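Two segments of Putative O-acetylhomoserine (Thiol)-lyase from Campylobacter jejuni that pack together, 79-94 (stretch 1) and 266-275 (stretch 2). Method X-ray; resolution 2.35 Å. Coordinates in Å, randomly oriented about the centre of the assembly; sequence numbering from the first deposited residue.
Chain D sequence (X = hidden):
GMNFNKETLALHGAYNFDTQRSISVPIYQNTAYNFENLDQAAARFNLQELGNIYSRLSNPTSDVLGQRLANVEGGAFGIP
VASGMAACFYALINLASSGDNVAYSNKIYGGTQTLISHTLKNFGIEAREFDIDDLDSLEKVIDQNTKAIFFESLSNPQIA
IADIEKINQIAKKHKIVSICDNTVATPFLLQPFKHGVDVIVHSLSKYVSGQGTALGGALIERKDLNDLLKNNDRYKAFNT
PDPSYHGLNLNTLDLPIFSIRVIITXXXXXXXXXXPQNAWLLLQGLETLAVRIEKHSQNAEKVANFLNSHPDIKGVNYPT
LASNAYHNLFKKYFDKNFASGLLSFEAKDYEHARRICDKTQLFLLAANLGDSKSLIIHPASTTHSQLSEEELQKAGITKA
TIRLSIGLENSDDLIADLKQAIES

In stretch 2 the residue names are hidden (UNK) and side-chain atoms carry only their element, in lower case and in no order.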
ATOM      1  N   ILE D  79     -16.352 -11.796  -9.415  1.00 15.72           N
ATOM      2  CA  ILE D  79     -16.433 -11.007  -8.194  1.00 16.95           C
ATOM      3  C   ILE D  79     -15.403 -11.361  -7.153  1.00 15.35           C
ATOM      4  O   ILE D  79     -15.437 -12.446  -6.592  1.00 14.97           O
ATOM      5  CB  ILE D  79     -17.816 -11.176  -7.530  1.00 19.66           C
ATOM      6  CG1 ILE D  79     -18.861 -10.464  -8.390  1.00 20.21           C
ATOM      7  CG2 ILE D  79     -17.838 -10.519  -6.151  1.00 19.57           C
ATOM      8  CD1 ILE D  79     -20.269 -10.646  -7.926  1.00 20.98           C
ATOM      9  N   PRO D  80     -14.482 -10.436  -6.903  1.00 15.16           N
ATOM     10  CA  PRO D  80     -13.468 -10.680  -5.904  1.00 13.55           C
ATOM     11  C   PRO D  80     -13.997 -10.429  -4.520  1.00 11.60           C
ATOM     12  O   PRO D  80     -14.771  -9.507  -4.304  1.00 10.88           O
ATOM     13  CB  PRO D  80     -12.374  -9.664  -6.259  1.00 13.31           C
ATOM     14  CG  PRO D  80     -12.625  -9.334  -7.687  1.00 13.65           C
ATOM     15  CD  PRO D  80     -14.120  -9.278  -7.744  1.00 14.72           C
ATOM     16  N   VAL D  81     -13.516 -11.248  -3.609  1.00 10.28           N
ATOM     17  CA  VAL D  81     -13.886 -11.195  -2.227  1.00 10.71           C
ATOM     18  C   VAL D  81     -12.648 -11.297  -1.344  1.00 10.85           C
ATOM     19  O   VAL D  81     -11.555 -11.523  -1.841  1.00 11.81           O
ATOM     20  CB  VAL D  81     -14.949 -12.247  -1.895  1.00 11.11           C
ATOM     21  CG1 VAL D  81     -16.214 -11.912  -2.633  1.00 11.50           C
ATOM     22  CG2 VAL D  81     -14.488 -13.622  -2.261  1.00 10.64           C
ATOM     23  N   ALA D  82     -12.819 -11.128  -0.030  1.00 11.24           N
ATOM     24  CA  ALA D  82     -11.667 -11.123   0.909  1.00 10.49           C
ATOM     25  C   ALA D  82     -10.748 -12.327   0.946  1.00  9.28           C
ATOM     26  O   ALA D  82      -9.614 -12.210   1.353  1.00  8.63           O
ATOM     27  CB  ALA D  82     -12.146 -10.811   2.306  1.00 10.33           C
ATOM     28  N   SER D  83     -11.273 -13.492   0.607  1.00  9.28           N
ATOM     29  CA  SER D  83     -10.462 -14.691   0.623  1.00  8.91           C
ATOM     30  C   SER D  83     -11.119 -15.802  -0.132  1.00  8.30           C
ATOM     31  O   SER D  83     -12.267 -15.720  -0.492  1.00  7.70           O
ATOM     32  CB  SER D  83     -10.265 -15.181   2.042  1.00  8.96           C
ATOM     33  OG  SER D  83     -11.484 -15.627   2.596  1.00  8.44           O
ATOM     34  N   GLY D  84     -10.322 -16.832  -0.405  1.00  9.76           N
ATOM     35  CA  GLY D  84     -10.770 -18.029  -1.123  1.00 10.33           C
ATOM     36  C   GLY D  84     -11.902 -18.703  -0.341  1.00 11.76           C
ATOM     37  O   GLY D  84     -12.871 -19.154  -0.916  1.00 11.53           O
HETATM   38  N   MSE D  85     -11.773 -18.743   0.976  1.00 13.61           N
HETATM   39  CA  MSE D  85     -12.805 -19.337   1.821  1.00 16.14           C
HETATM   40  C   MSE D  85     -14.063 -18.546   1.666  1.00 14.48           C
HETATM   41  O   MSE D  85     -15.131 -19.109   1.477  1.00 15.17           O
HETATM   42  CB  MSE D  85     -12.431 -19.297   3.291  1.00 20.26           C
HETATM   43  CG  MSE D  85     -11.364 -20.307   3.683  1.00 25.54           C
HETATM   44 SE   MSE D  85     -11.770 -22.129   3.014  1.00 38.46          SE
HETATM   45  CE  MSE D  85     -13.539 -22.330   3.830  1.00 38.98           C
ATOM     46  N   ALA D  86     -13.956 -17.224   1.730  1.00 12.71           N
ATOM     47  CA  ALA D  86     -15.122 -16.378   1.573  1.00 11.41           C
ATOM     48  C   ALA D  86     -15.773 -16.652   0.237  1.00 11.53           C
ATOM     49  O   ALA D  86     -16.997 -16.666   0.137  1.00 11.42           O
ATOM     50  CB  ALA D  86     -14.755 -14.911   1.681  1.00 11.73           C
ATOM     51  N   ALA D  87     -14.968 -16.871  -0.797  1.00 11.02           N
ATOM     52  CA  ALA D  87     -15.489 -17.181  -2.131  1.00 10.99           C
ATOM     53  C   ALA D  87     -16.265 -18.515  -2.107  1.00 11.28           C
ATOM     54  O   ALA D  87     -17.335 -18.626  -2.718  1.00 10.65           O
ATOM     55  CB  ALA D  87     -14.355 -17.251  -3.146  1.00 11.12           C
ATOM     56  N   CYS D  88     -15.707 -19.542  -1.461  1.00 11.61           N
ATOM     57  CA  CYS D  88     -16.378 -20.858  -1.370  1.00 13.09           C
ATOM     58  C   CYS D  88     -17.701 -20.696  -0.586  1.00 13.90           C
ATOM     59  O   CYS D  88     -18.751 -21.125  -1.038  1.00 14.70           O
ATOM     60  CB  CYS D  88     -15.477 -21.911  -0.742  1.00 12.71           C
ATOM     61  SG  CYS D  88     -14.007 -22.352  -1.701  1.00 13.87           S
ATOM     62  N   PHE D  89     -17.635 -19.993   0.545  1.00 15.46           N
ATOM     63  CA  PHE D  89     -18.801 -19.719   1.396  1.00 15.35           C
ATOM     64  C   PHE D  89     -19.903 -18.984   0.608  1.00 15.73           C
ATOM     65  O   PHE D  89     -21.044 -19.438   0.551  1.00 19.44           O
ATOM     66  CB  PHE D  89     -18.339 -19.021   2.664  1.00 15.18           C
ATOM     67  CG  PHE D  89     -19.435 -18.439   3.464  1.00 15.27           C
ATOM     68  CD1 PHE D  89     -20.453 -19.222   3.939  1.00 16.71           C
ATOM     69  CD2 PHE D  89     -19.367 -17.102   3.862  1.00 16.23           C
ATOM     70  CE1 PHE D  89     -21.460 -18.671   4.724  1.00 18.60           C
ATOM     71  CE2 PHE D  89     -20.336 -16.543   4.653  1.00 16.27           C
ATOM     72  CZ  PHE D  89     -21.401 -17.332   5.091  1.00 18.66           C
ATOM     73  N   TYR D  90     -19.550 -17.854   0.013  1.00 15.15           N
ATOM     74  CA  TYR D  90     -20.475 -17.057  -0.799  1.00 14.82           C
ATOM     75  C   TYR D  90     -21.093 -17.834  -1.954  1.00 14.74           C
ATOM     76  O   TYR D  90     -22.267 -17.658  -2.244  1.00 14.89           O
ATOM     77  CB  TYR D  90     -19.752 -15.797  -1.295  1.00 14.93           C
ATOM     78  CG  TYR D  90     -19.748 -14.649  -0.308  1.00 14.61           C
ATOM     79  CD1 TYR D  90     -19.677 -14.879   1.063  1.00 14.86           C
ATOM     80  CD2 TYR D  90     -19.624 -13.340  -0.750  1.00 14.47           C
ATOM     81  CE1 TYR D  90     -19.662 -13.838   1.961  1.00 14.50           C
ATOM     82  CE2 TYR D  90     -19.575 -12.286   0.144  1.00 14.12           C
ATOM     83  CZ  TYR D  90     -19.586 -12.543   1.498  1.00 14.28           C
ATOM     84  OH  TYR D  90     -19.528 -11.508   2.400  1.00 13.85           O
ATOM     85  N   ALA D  91     -20.322 -18.703  -2.592  1.00 14.30           N
ATOM     86  CA  ALA D  91     -20.842 -19.489  -3.719  1.00 14.12           C
ATOM     87  C   ALA D  91     -21.913 -20.496  -3.258  1.00 15.28           C
ATOM     88  O   ALA D  91     -22.967 -20.628  -3.886  1.00 15.05           O
ATOM     89  CB  ALA D  91     -19.738 -20.195  -4.447  1.00 13.81           C
ATOM     90  N   LEU D  92     -21.656 -21.149  -2.138  1.00 15.14           N
ATOM     91  CA  LEU D  92     -22.594 -22.102  -1.582  1.00 16.31           C
ATOM     92  C   LEU D  92     -23.891 -21.445  -1.051  1.00 16.32           C
ATOM     93  O   LEU D  92     -25.014 -21.842  -1.416  1.00 16.23           O
ATOM     94  CB  LEU D  92     -21.899 -22.921  -0.490  1.00 18.00           C
ATOM     95  CG  LEU D  92     -20.758 -23.808  -1.033  1.00 20.70           C
ATOM     96  CD1 LEU D  92     -19.895 -24.396   0.077  1.00 21.23           C
ATOM     97  CD2 LEU D  92     -21.300 -24.912  -1.932  1.00 20.46           C
ATOM     98  N   ILE D  93     -23.747 -20.430  -0.201  1.00 16.83           N
ATOM     99  CA  ILE D  93     -24.933 -19.751   0.359  1.00 16.65           C
ATOM    100  C   ILE D  93     -25.719 -19.003  -0.691  1.00 15.59           C
ATOM    101  O   ILE D  93     -26.880 -18.715  -0.459  1.00 16.31           O
ATOM    102  CB  ILE D  93     -24.623 -18.805   1.534  1.00 15.77           C
ATOM    103  CG1 ILE D  93     -23.721 -17.652   1.061  1.00 17.10           C
ATOM    104  CG2 ILE D  93     -24.021 -19.598   2.691  1.00 17.06           C
ATOM    105  CD1 ILE D  93     -23.322 -16.680   2.150  1.00 16.11           C
ATOM    106  N   ASN D  94     -25.125 -18.706  -1.841  1.00 15.74           N
ATOM    107  CA  ASN D  94     -25.876 -17.983  -2.848  1.00 16.50           C
ATOM    108  C   ASN D  94     -26.821 -18.961  -3.529  1.00 19.36           C
ATOM    109  O   ASN D  94     -27.709 -18.563  -4.284  1.00 18.41           O
ATOM    110  CB  ASN D  94     -24.962 -17.398  -3.919  1.00 17.16           C
ATOM    111  CG  ASN D  94     -25.638 -16.303  -4.720  1.00 17.28           C
ATOM    112  OD1 ASN D  94     -26.472 -15.560  -4.189  1.00 16.78           O
ATOM    113  ND2 ASN D  94     -25.207 -16.114  -5.944  1.00 17.42           N
ATOM    114  N   UNK D 266     -24.845 -10.806  -0.326  1.00 16.95           N
ATOM    115  CA  UNK D 266     -23.729 -11.327   0.461  1.00 14.84           C
ATOM    116  C   UNK D 266     -22.605 -10.320   0.772  1.00 14.09           C
ATOM    117  O   UNK D 266     -22.106 -10.285   1.901  1.00 12.87           O
ATOM    118  c   UNK D 266     -24.789 -14.024  -1.629  1.00 18.05           C
ATOM    119  c   UNK D 266     -26.561 -14.602   2.534  1.00 19.18           C
ATOM    120  c   UNK D 266     -23.232 -12.603  -0.140  1.00 16.18           C
ATOM    121  c   UNK D 266     -25.345 -14.051   0.526  1.00 16.91           C
ATOM    122  c   UNK D 266     -24.384 -13.566  -0.413  1.00 18.09           C
ATOM    123  c   UNK D 266     -27.444 -15.410   1.795  1.00 18.06           C
ATOM    124  c   UNK D 266     -25.505 -13.921   1.912  1.00 18.72           C
ATOM    125  c   UNK D 266     -27.312 -15.546   0.443  1.00 18.36           C
ATOM    126  c   UNK D 266     -26.238 -14.864  -0.181  1.00 18.80           C
ATOM    127  n   UNK D 266     -25.860 -14.838  -1.492  1.00 18.75           N
ATOM    128  N   UNK D 267     -22.174  -9.541  -0.206  1.00 12.77           N
ATOM    129  CA  UNK D 267     -21.156  -8.540   0.079  1.00 13.19           C
ATOM    130  C   UNK D 267     -21.787  -7.428   0.910  1.00 14.34           C
ATOM    131  O   UNK D 267     -21.244  -7.038   1.927  1.00 12.05           O
ATOM    132  c   UNK D 267     -18.224  -8.778  -0.922  1.00 11.26           C
ATOM    133  c   UNK D 267     -19.430  -8.727  -1.858  1.00 11.63           C
ATOM    134  c   UNK D 267     -19.040  -8.153  -3.210  1.00 12.07           C
ATOM    135  c   UNK D 267     -20.516  -7.926  -1.177  1.00 12.51           C
ATOM    136  N   UNK D 268     -22.947  -6.962   0.484  1.00 16.17           N
ATOM    137  CA  UNK D 268     -23.593  -5.887   1.195  1.00 18.81           C
ATOM    138  C   UNK D 268     -23.903  -6.161   2.636  1.00 18.51           C
ATOM    139  O   UNK D 268     -23.676  -5.314   3.485  1.00 17.84           O
ATOM    140  c   UNK D 268     -25.499  -4.241   1.105  1.00 29.74           C
ATOM    141  n   UNK D 268     -27.067  -2.368   0.716  1.00 48.37           N
ATOM    142  c   UNK D 268     -26.649  -3.712   0.267  1.00 40.20           C
ATOM    143  c   UNK D 268     -24.873  -5.474   0.489  1.00 24.70           C
ATOM    144  n   UNK D 268     -28.691  -2.050  -0.917  1.00 54.42           N
ATOM    145  c   UNK D 268     -28.014  -1.618   0.143  1.00 49.92           C
ATOM    146  n   UNK D 268     -28.288  -0.420   0.636  1.00 50.29           N
ATOM    147  N   UNK D 269     -24.395  -7.353   2.932  1.00 18.91           N
ATOM    148  CA  UNK D 269     -24.764  -7.678   4.318  1.00 19.61           C
ATOM    149  C   UNK D 269     -23.730  -8.464   5.142  1.00 16.18           C
ATOM    150  O   UNK D 269     -23.703  -8.332   6.348  1.00 13.00           O
ATOM    151  o   UNK D 269     -28.327  -8.235   3.362  1.00 28.36           O
ATOM    152  o   UNK D 269     -27.086  -6.432   3.301  1.00 27.13           O
ATOM    153  c   UNK D 269     -26.118  -8.423   4.315  1.00 22.37           C
ATOM    154  c   UNK D 269     -27.252  -7.631   3.611  1.00 23.82           C
ATOM    155  N   UNK D 270     -22.962  -9.344   4.511  1.00 14.73           N
ATOM    156  CA  UNK D 270     -21.949 -10.148   5.240  1.00 15.11           C
ATOM    157  C   UNK D 270     -20.578  -9.479   5.208  1.00 14.82           C
ATOM    158  O   UNK D 270     -19.747  -9.703   6.097  1.00 14.80           O
ATOM    159  c   UNK D 270     -23.072 -13.975   4.534  1.00 18.53           C
ATOM    160  c   UNK D 270     -21.910 -11.598   4.782  1.00 15.80           C
ATOM    161  c   UNK D 270     -22.996 -12.605   5.239  1.00 17.89           C
ATOM    162  c   UNK D 270     -24.358 -11.970   5.242  1.00 17.73           C
ATOM    163  N   UNK D 271     -20.346  -8.675   4.173  1.00 13.11           N
ATOM    164  CA  UNK D 271     -19.123  -7.897   4.057  1.00 11.90           C
ATOM    165  C   UNK D 271     -17.722  -8.430   3.987  1.00 10.72           C
ATOM    166  O   UNK D 271     -16.825  -7.846   4.603  1.00  9.79           O
ATOM    167  N   UNK D 272     -17.531  -9.515   3.259  1.00 11.33           N
ATOM    168  CA  UNK D 272     -16.214 -10.121   3.094  1.00 12.23           C
ATOM    169  C   UNK D 272     -15.590  -9.473   1.854  1.00 12.49           C
ATOM    170  O   UNK D 272     -15.258 -10.107   0.867  1.00 13.02           O
ATOM    171  c   UNK D 272     -16.319 -11.609   2.930  1.00 13.09           C
ATOM    172  N   UNK D 273     -15.423  -8.181   1.964  1.00 13.08           N
ATOM    173  CA  UNK D 273     -14.901  -7.354   0.912  1.00 15.63           C
ATOM    174  C   UNK D 273     -13.382  -7.387   0.752  1.00 12.93           C
ATOM    175  O   UNK D 273     -12.592  -7.472   1.704  1.00 12.49           O
ATOM    176  o   UNK D 273     -15.218  -4.991   0.127  1.00 27.88           O
ATOM    177  c   UNK D 273     -15.553  -5.970   1.089  1.00 19.34           C
ATOM    178  N   UNK D 274     -12.979  -7.385  -0.498  1.00 12.32           N
ATOM    179  CA  UNK D 274     -11.571  -7.414  -0.818  1.00 11.94           C
ATOM    180  C   UNK D 274     -11.012  -5.987  -0.799  1.00 11.15           C
ATOM    181  O   UNK D 274     -11.445  -5.134  -1.576  1.00 11.59           O
ATOM    182  c   UNK D 274     -11.336  -8.036  -2.206  1.00 12.49           C
ATOM    183  c   UNK D 274      -9.855  -8.157  -2.626  1.00 13.00           C
ATOM    184  c   UNK D 274      -9.715  -8.686  -4.045  1.00 13.49           C
ATOM    185  c   UNK D 274      -9.080  -9.069  -1.681  1.00 13.55           C
ATOM    186  N   UNK D 275     -10.006  -5.763   0.031  1.00 10.32           N
ATOM    187  CA  UNK D 275      -9.362  -4.466   0.101  1.00 10.63           C
ATOM    188  C   UNK D 275      -8.667  -4.100  -1.226  1.00 10.02           C
ATOM    189  O   UNK D 275      -8.132  -4.957  -1.933  1.00  9.78           O
ATOM    190  c   UNK D 275      -8.362  -4.446   1.231  1.00 11.58           C
TER
HETATM  191  O   HOH W   1     -15.019  -7.236  -2.279  1.00  8.29           O

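Position 266 carries one carbon and then fused five- and six-membered rings holding eight carbons and one nitrogen. The first carbon lies over the face of the Tyr90 ring, 3.8 Å from its centroid, Ile93 CD1 lies over the six-membered ring, 3.5 Å from its nearest carbon, and the ring nitrogen is 2.9 Å from Asn94 OD1. This is tryptophan. The indole of Trp266 also turns an edge toward the Tyr90 face, and NE1 donates to Asn94 OD1, so a large apolar surface is buried with its polar atom satisfied.

Position 267 has four carbons, forked at the second. Its CA-to-CB bond points sideways, but the branched end comes nearer, one branch carbon lying 4.0 Å from Ile79 CG2 and the other 3.9 Å from Tyr90 CE2: leucine. A branched aliphatic chain suits Leu267, which touches apolar surfaces of both strand and helix.

At 268 three carbons and a nitrogen lead to a carbon bearing two more nitrogens, touching nothing on stretch 1: arginine. Arg268 has its CA-to-CB bond pointing away and is extended and partly exposed, which keeps its charge out of the apolar contact; its guanidinium bonds elsewhere in the structure.

Position 269 has two carbons, the second carrying two oxygens, and no contact with stretch 1. This count fits Asp269, whose buried carboxylate leads away from stretch 1 and is satisfied by a hydrogen bond elsewhere.

Position 270 again shows four carbons forked at the second, its CA-to-CB bond pointing toward stretch 1. One branch carbon packs 3.6 Å from Ile93 CD1 and 3.8 Å from Phe89 CE2. It is leucine; Leu270 sets apolar carbons against both side chains.

Position 271 has no side-chain atoms. Gly271 leaves the helix with positive phi, a conformation that favours glycine.

Position 272 bears a single carbon, 3.9 Å from Ala86 CB, and is alanine. The small methyl fits closely against stretch 1, while Ala272 N donates to Tyr90 OH at 2.9 Å and Ala272 O accepts from Ala82 N at 2.8 Å.

At 273 a carbon is followed by an oxygen, and the CA-to-CB bond points away from stretch 1: serine. A water accepts from the backbone N of position 274 at 2.7 Å, donates to Pro80 O at 3.1 Å and bonds weakly to Ser273 OG at 3.3 Å, a link the hydroxyl makes possible.

Position 274 has four carbons, forked at the second, its CA-to-CB bond directed toward stretch 1. One branch carbon meets Pro80 CB at 3.6 Å, and the other lies 3.5 Å from Val81 O. Leu274 thus covers the strand's end with apolar carbons.

Position 275 has one carbon and does not touch stretch 1; Ala275, small and buried, occupies the N-cap position before another helix.

The contact works by combining apolar packing with a few directed bonds. Tyr90 is its hub, its ring packed against Trp266 and Leu267 and its hydroxyl receiving Ala272 N. The Ala82 and Asn94 bonds add two further anchors.

Stretch 2 (266-275) WLRDLGASLA
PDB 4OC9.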